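Local coordinates for protein carbonic anhydrase (Trichomonas vaginalis, PDB 6Y04) that probably catalyses the reversible hydration of carbon dioxide to hydrogencarbonate and a proton, using one zinc ion per subunit, at residues E56-K61 against L80-E85; G66-G71 against S131-D136. One frame throughout, in Å; residues are numbered along the deposited sequence.

Interaction 1: residues E56-K61 against L80-E85; sequences EATVIK and LVSIYE
Thr58 and Ser82 meet through aliphatic hydroxyls, with no flat group between them; the one aromatic ring here, that of Tyr84, does not meet the strand: Ile83 CG2 lies over one of its faces, toward the rim, and its OH bonds the carbonyl of Leu156. The setting is the beta-alpha-beta crossover of the beta-class carbonic anhydrase fold: parallel strand 57-61, then helix 74-85 lying against the sheet, then strand 90-96, with strand 32-36 sitting between the two in the sheet. Within the chain 57-61 is an outermost strand, and backbone bonds to Ile32, Ile34 and Thr36 hold it in place. Thr58 and Ile60 both point at the helix, whereas Val59 between them points away. The closest backbone approach is at Thr58 and Ser82, whose CA atoms lie 7.0 Å apart, close enough for two short side chains to bridge the gap. Thr58 has its hydroxyl between the backbone N and the carbonyl carbon (chi1 54°), which aims OG1 at the helix and sets CG2 beside the backbone N. Ser82 OG lies beside its own backbone N (chi1 -69°) and also bonds the carbonyl of Ser78, one turn back, so this buried hydroxyl has two polar partners. Ile60 adds only a light touch here and also packs on Ile75, Ser78 and Leu79 of the same helix and on Val35 of the neighbouring strand. Met38 of the second subunit also packs on Ser82. The one hydrogen bond across the contact runs from Thr58 OG1, as donor, to Ser82 OG at 3.1 Å.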
loop_
_atom_site.group_PDB
_atom_site.type_symbol
_atom_site.label_atom_id
_atom_site.label_comp_id
_atom_site.label_asym_id
_atom_site.label_seq_id
_atom_site.Cartn_x
_atom_site.Cartn_y
_atom_site.Cartn_z
ATOM N N GLU A 56 11.342 -10.878 -1.918
ATOM C CA GLU A 56 12.207 -10.687 -0.757
ATOM C C GLU A 56 11.471 -10.012 0.402
ATOM O O GLU A 56 11.795 -10.260 1.555
ATOM C CB GLU A 56 13.445 -9.868 -1.125
ATOM C CG GLU A 56 14.389 -10.559 -2.086
ATOM C CD GLU A 56 15.717 -9.838 -2.240
ATOM O OE1 GLU A 56 15.759 -8.584 -2.083
ATOM O OE2 GLU A 56 16.718 -10.527 -2.498
ATOM N N ALA A 57 10.499 -9.143 0.100
ATOM C CA ALA A 57 9.816 -8.352 1.114
ATOM C C ALA A 57 8.333 -8.231 0.778
ATOM O O ALA A 57 7.943 -8.351 -0.375
ATOM C CB ALA A 57 10.438 -6.981 1.204
ATOM N N THR A 58 7.509 -7.970 1.796
ATOM C CA THR A 58 6.189 -7.407 1.553
ATOM C C THR A 58 6.336 -5.890 1.491
ATOM O O THR A 58 7.157 -5.313 2.209
ATOM C CB THR A 58 5.173 -7.843 2.620
ATOM O OG1 THR A 58 5.711 -7.525 3.902
ATOM C CG2 THR A 58 4.838 -9.316 2.553
ATOM N N VAL A 59 5.536 -5.265 0.617
ATOM C CA VAL A 59 5.525 -3.822 0.464
ATOM C C VAL A 59 4.097 -3.326 0.664
ATOM O O VAL A 59 3.180 -3.784 -0.010
ATOM C CB VAL A 59 6.107 -3.383 -0.899
ATOM C CG1 VAL A 59 6.083 -1.867 -1.065
ATOM C CG2 VAL A 59 7.512 -3.932 -1.124
ATOM N N ILE A 60 3.936 -2.390 1.609
ATOM C CA ILE A 60 2.656 -1.826 2.010
ATOM C C ILE A 60 2.730 -0.344 1.663
ATOM O O ILE A 60 3.710 0.299 2.014
ATOM C CB ILE A 60 2.461 -2.055 3.528
ATOM C CG1 ILE A 60 2.482 -3.548 3.872
ATOM C CG2 ILE A 60 1.210 -1.365 4.055
ATOM C CD1 ILE A 60 3.122 -3.888 5.200
ATOM N N LYS A 61 1.733 0.180 0.941
ATOM C CA LYS A 61 1.776 1.570 0.511
ATOM C C LYS A 61 0.439 2.270 0.741
ATOM O O LYS A 61 -0.610 1.780 0.335
ATOM C CB LYS A 61 2.078 1.692 -0.985
ATOM C CG LYS A 61 3.420 1.166 -1.478
ATOM C CD LYS A 61 3.667 1.676 -2.875
ATOM C CE LYS A 61 4.818 1.013 -3.588
ATOM N NZ LYS A 61 4.897 1.520 -4.978
ATOM N N LEU A 80 0.626 -7.220 10.688
ATOM C CA LEU A 80 0.303 -8.389 11.497
ATOM C C LEU A 80 0.374 -9.647 10.636
ATOM O O LEU A 80 0.937 -10.660 11.054
ATOM C CB LEU A 80 -1.084 -8.235 12.137
ATOM C CG LEU A 80 -1.242 -7.064 13.107
ATOM C CD1 LEU A 80 -2.698 -6.879 13.529
ATOM C CD2 LEU A 80 -0.350 -7.236 14.327
ATOM N N VAL A 81 -0.194 -9.562 9.430
ATOM C CA VAL A 81 -0.165 -10.668 8.490
ATOM C C VAL A 81 1.284 -10.964 8.109
ATOM O O VAL A 81 1.690 -12.125 8.065
ATOM C CB VAL A 81 -1.040 -10.383 7.252
ATOM C CG1 VAL A 81 -0.915 -11.482 6.210
ATOM C CG2 VAL A 81 -2.502 -10.188 7.639
ATOM N N SER A 82 2.061 -9.907 7.846
ATOM C CA SER A 82 3.453 -10.078 7.461
ATOM C C SER A 82 4.202 -10.869 8.531
ATOM O O SER A 82 4.926 -11.814 8.212
ATOM C CB SER A 82 4.120 -8.750 7.196
ATOM O OG SER A 82 3.593 -8.151 6.023
ATOM N N ILE A 83 4.013 -10.478 9.803
ATOM C CA ILE A 83 4.808 -11.043 10.886
ATOM C C ILE A 83 4.341 -12.468 11.181
ATOM O O ILE A 83 5.145 -13.400 11.185
ATOM C CB ILE A 83 4.761 -10.160 12.150
ATOM C CG1 ILE A 83 5.353 -8.773 11.909
ATOM C CG2 ILE A 83 5.433 -10.858 13.329
ATOM C CD1 ILE A 83 4.908 -7.754 12.935
ATOM N N TYR A 84 3.030 -12.615 11.419
ATOM C CA TYR A 84 2.472 -13.812 12.028
ATOM C C TYR A 84 2.227 -14.894 10.986
ATOM O O TYR A 84 2.481 -16.065 11.249
ATOM C CB TYR A 84 1.208 -13.461 12.805
ATOM C CG TYR A 84 1.478 -12.601 14.011
ATOM C CD1 TYR A 84 2.330 -13.034 15.014
ATOM C CD2 TYR A 84 0.876 -11.361 14.153
ATOM C CE1 TYR A 84 2.577 -12.255 16.132
ATOM C CE2 TYR A 84 1.112 -10.565 15.260
ATOM C CZ TYR A 84 1.963 -11.017 16.253
ATOM O OH TYR A 84 2.206 -10.231 17.338
ATOM N N GLU A 85 1.762 -14.486 9.801
ATOM C CA GLU A 85 1.421 -15.443 8.766
ATOM C C GLU A 85 2.621 -15.673 7.845
ATOM O O GLU A 85 2.817 -16.790 7.382
ATOM C CB GLU A 85 0.142 -15.025 8.031
ATOM C CG GLU A 85 -0.698 -16.210 7.561
ATOM C CD GLU A 85 -1.644 -16.879 8.564
ATOM O OE1 GLU A 85 -1.621 -16.533 9.772
ATOM O OE2 GLU A 85 -2.428 -17.756 8.135
#

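Interaction 2: residues G66-G71 against S131-D136; sequences GIWTTG and SKWVDD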
loop_
_atom_site.group_PDB
_atom_site.type_symbol
_atom_site.label_atom_id
_atom_site.label_comp_id
_atom_site.label_asym_id
_atom_site.label_seq_id
_atom_site.Cartn_x
_atom_site.Cartn_y
_atom_site.Cartn_z
ATOM N N GLY A 66 1.591 6.481 6.811
ATOM C CA GLY A 66 1.450 6.872 8.203
ATOM C C GLY A 66 0.730 5.817 9.038
ATOM O O GLY A 66 -0.243 5.207 8.591
ATOM N N ILE A 67 1.253 5.599 10.248
ATOM C CA ILE A 67 0.529 4.911 11.302
ATOM C C ILE A 67 0.390 5.901 12.451
ATOM O O ILE A 67 1.374 6.249 13.097
ATOM C CB ILE A 67 1.257 3.622 11.745
ATOM C CG1 ILE A 67 1.516 2.668 10.577
ATOM C CG2 ILE A 67 0.522 2.937 12.887
ATOM C CD1 ILE A 67 2.798 2.962 9.823
ATOM N N TRP A 68 -0.837 6.373 12.673
ATOM C CA TRP A 68 -1.103 7.298 13.759
ATOM C C TRP A 68 -1.867 6.588 14.875
ATOM O O TRP A 68 -1.984 7.119 15.978
ATOM C CB TRP A 68 -1.824 8.557 13.248
ATOM C CG TRP A 68 -2.976 8.299 12.320
ATOM C CD1 TRP A 68 -2.940 8.300 10.956
ATOM C CD2 TRP A 68 -4.345 8.017 12.678
ATOM N NE1 TRP A 68 -4.181 8.033 10.444
ATOM C CE2 TRP A 68 -5.067 7.858 11.473
ATOM C CE3 TRP A 68 -5.037 7.887 13.893
ATOM C CZ2 TRP A 68 -6.437 7.577 11.451
ATOM C CZ3 TRP A 68 -6.388 7.596 13.877
ATOM C CH2 TRP A 68 -7.076 7.445 12.667
ATOM N N THR A 69 -2.369 5.381 14.578
ATOM C CA THR A 69 -3.215 4.630 15.493
ATOM C C THR A 69 -2.408 3.528 16.172
ATOM O O THR A 69 -1.450 3.007 15.592
ATOM C CB THR A 69 -4.422 4.025 14.757
ATOM O OG1 THR A 69 -5.339 3.543 15.739
ATOM C CG2 THR A 69 -4.056 2.891 13.822
ATOM N N THR A 70 -2.813 3.179 17.401
ATOM C CA THR A 70 -2.318 1.971 18.051
ATOM C C THR A 70 -3.412 0.899 18.099
ATOM O O THR A 70 -3.239 -0.138 18.734
ATOM C CB THR A 70 -1.649 2.243 19.407
ATOM O OG1 THR A 70 -2.670 2.540 20.361
ATOM C CG2 THR A 70 -0.603 3.340 19.361
ATOM N N GLY A 71 -4.533 1.158 17.415
ATOM C CA GLY A 71 -5.532 0.144 17.119
ATOM C C GLY A 71 -5.205 -0.583 15.813
ATOM O O GLY A 71 -4.058 -0.961 15.574
ATOM N N SER A 131 -9.296 14.227 9.282
ATOM C CA SER A 131 -8.302 15.107 9.879
ATOM C C SER A 131 -7.110 14.311 10.413
ATOM O O SER A 131 -5.970 14.782 10.388
ATOM C CB SER A 131 -8.943 15.943 10.958
ATOM O OG SER A 131 -7.957 16.575 11.756
ATOM N N LYS A 132 -7.391 13.090 10.876
ATOM C CA LYS A 132 -6.402 12.273 11.559
ATOM C C LYS A 132 -5.324 11.793 10.588
ATOM O O LYS A 132 -4.207 11.504 11.006
ATOM C CB LYS A 132 -7.104 11.175 12.358
ATOM C CG LYS A 132 -7.718 11.703 13.652
ATOM C CD LYS A 132 -8.833 10.861 14.222
ATOM C CE LYS A 132 -9.441 11.489 15.459
ATOM N NZ LYS A 132 -10.505 10.637 16.043
ATOM N N TRP A 133 -5.655 11.759 9.287
ATOM C CA TRP A 133 -4.722 11.354 8.244
ATOM C C TRP A 133 -3.950 12.551 7.688
ATOM O O TRP A 133 -2.726 12.496 7.541
ATOM C CB TRP A 133 -5.447 10.616 7.108
ATOM C CG TRP A 133 -5.684 9.150 7.314
ATOM C CD1 TRP A 133 -4.843 8.126 6.986
ATOM C CD2 TRP A 133 -6.871 8.536 7.851
ATOM N NE1 TRP A 133 -5.412 6.923 7.299
ATOM C CE2 TRP A 133 -6.657 7.138 7.830
ATOM C CE3 TRP A 133 -8.087 9.023 8.354
ATOM C CZ2 TRP A 133 -7.610 6.232 8.301
ATOM C CZ3 TRP A 133 -9.032 8.127 8.811
ATOM C CH2 TRP A 133 -8.792 6.749 8.785
ATOM N N VAL A 134 -4.679 13.625 7.356
ATOM C CA VAL A 134 -4.127 14.650 6.479
ATOM C C VAL A 134 -3.621 15.856 7.271
ATOM O O VAL A 134 -2.622 16.461 6.883
ATOM C CB VAL A 134 -5.094 15.033 5.335
ATOM C CG1 VAL A 134 -5.377 13.838 4.429
ATOM C CG2 VAL A 134 -6.386 15.649 5.848
ATOM N N ASP A 135 -4.302 16.199 8.370
ATOM C CA ASP A 135 -3.948 17.385 9.132
ATOM C C ASP A 135 -2.814 17.078 10.107
ATOM O O ASP A 135 -1.963 17.929 10.355
ATOM C CB ASP A 135 -5.172 17.995 9.815
ATOM C CG ASP A 135 -6.164 18.587 8.834
ATOM O OD1 ASP A 135 -5.716 19.111 7.795
ATOM O OD2 ASP A 135 -7.375 18.517 9.119
ATOM N N ASP A 136 -2.811 15.851 10.644
ATOM C CA ASP A 136 -1.798 15.438 11.601
ATOM C C ASP A 136 -0.461 15.209 10.897
ATOM O O ASP A 136 0.580 15.215 11.552
ATOM C CB ASP A 136 -2.283 14.276 12.476
ATOM C CG ASP A 136 -3.491 14.632 13.335
ATOM O OD1 ASP A 136 -3.784 15.840 13.460
ATOM O OD2 ASP A 136 -4.136 13.697 13.869
#
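Trp68 projects from the loop that follows strand 57-61 and is wedged against the C-terminal end of helix 120-134, where Lys132 takes one of its faces and Trp133 takes an edge. The tight part is the indole pair, a T-shaped (edge-to-face) stack: the Trp68 edge carrying NE1 and CZ2 stands on the face of Trp133, with the planes at 87° and the five-membered ring centroids 4.6 Å apart. Trp68 NE1 comes within 3.5 Å of Trp133 CD1, while Trp68 CZ2 reaches Trp133 CZ2 at 3.6 Å, so both rings of the Trp133 indole are engaged. Trp68 is brought there by a chi1 of 46°, which places CG between the backbone N and the carbonyl carbon. Over one face of the Trp68 indole, Lys132 O sits above the pyrrole part, 3.4 Å from Trp68 CD1, and Lys132 CB makes a CH-pi contact with the six-membered ring, 3.7 Å from its centroid and only 11° off the normal. Thr69 CB lies over the opposite face, toward the rim. Lys132 marks the looser side: its extended chain still passes Trp68 CH2 with CD at 4.1 Å, and only beyond CD does it lead away, in a residue exposed at the surface. Trp133 has partners in the second subunit as well: its NE1 bonds Asp74 OD1 and its ring packs on Val77 there. No hydrogen bond runs between residues 66-71 and 131-136, so this contact rests on edge-to-face, CH-pi and apolar contacts, while Trp133 NE1 is committed to the second subunit.

The two contacts are interleaved along the chain: residues 66-71 of interaction 2 belong to the connection between strand 57-61 and helix 74-85, the elements that interaction 1 joins. Their centres are 20 Å apart and their nearest atoms about 6 Å, without touching. Neither reaches the zinc ion bound by Cys37, His96 and Cys99; it lies about 13 Å from the Ile60 side chain and about 12 Å from that of Trp133. Both also face the second subunit. On the side of interaction 1, Ala57 O bonds Thr40 of that subunit, which follows its predicted zinc-binding Asp39; on the side of interaction 2 the partner subunit presents the start of its own helix 74-85.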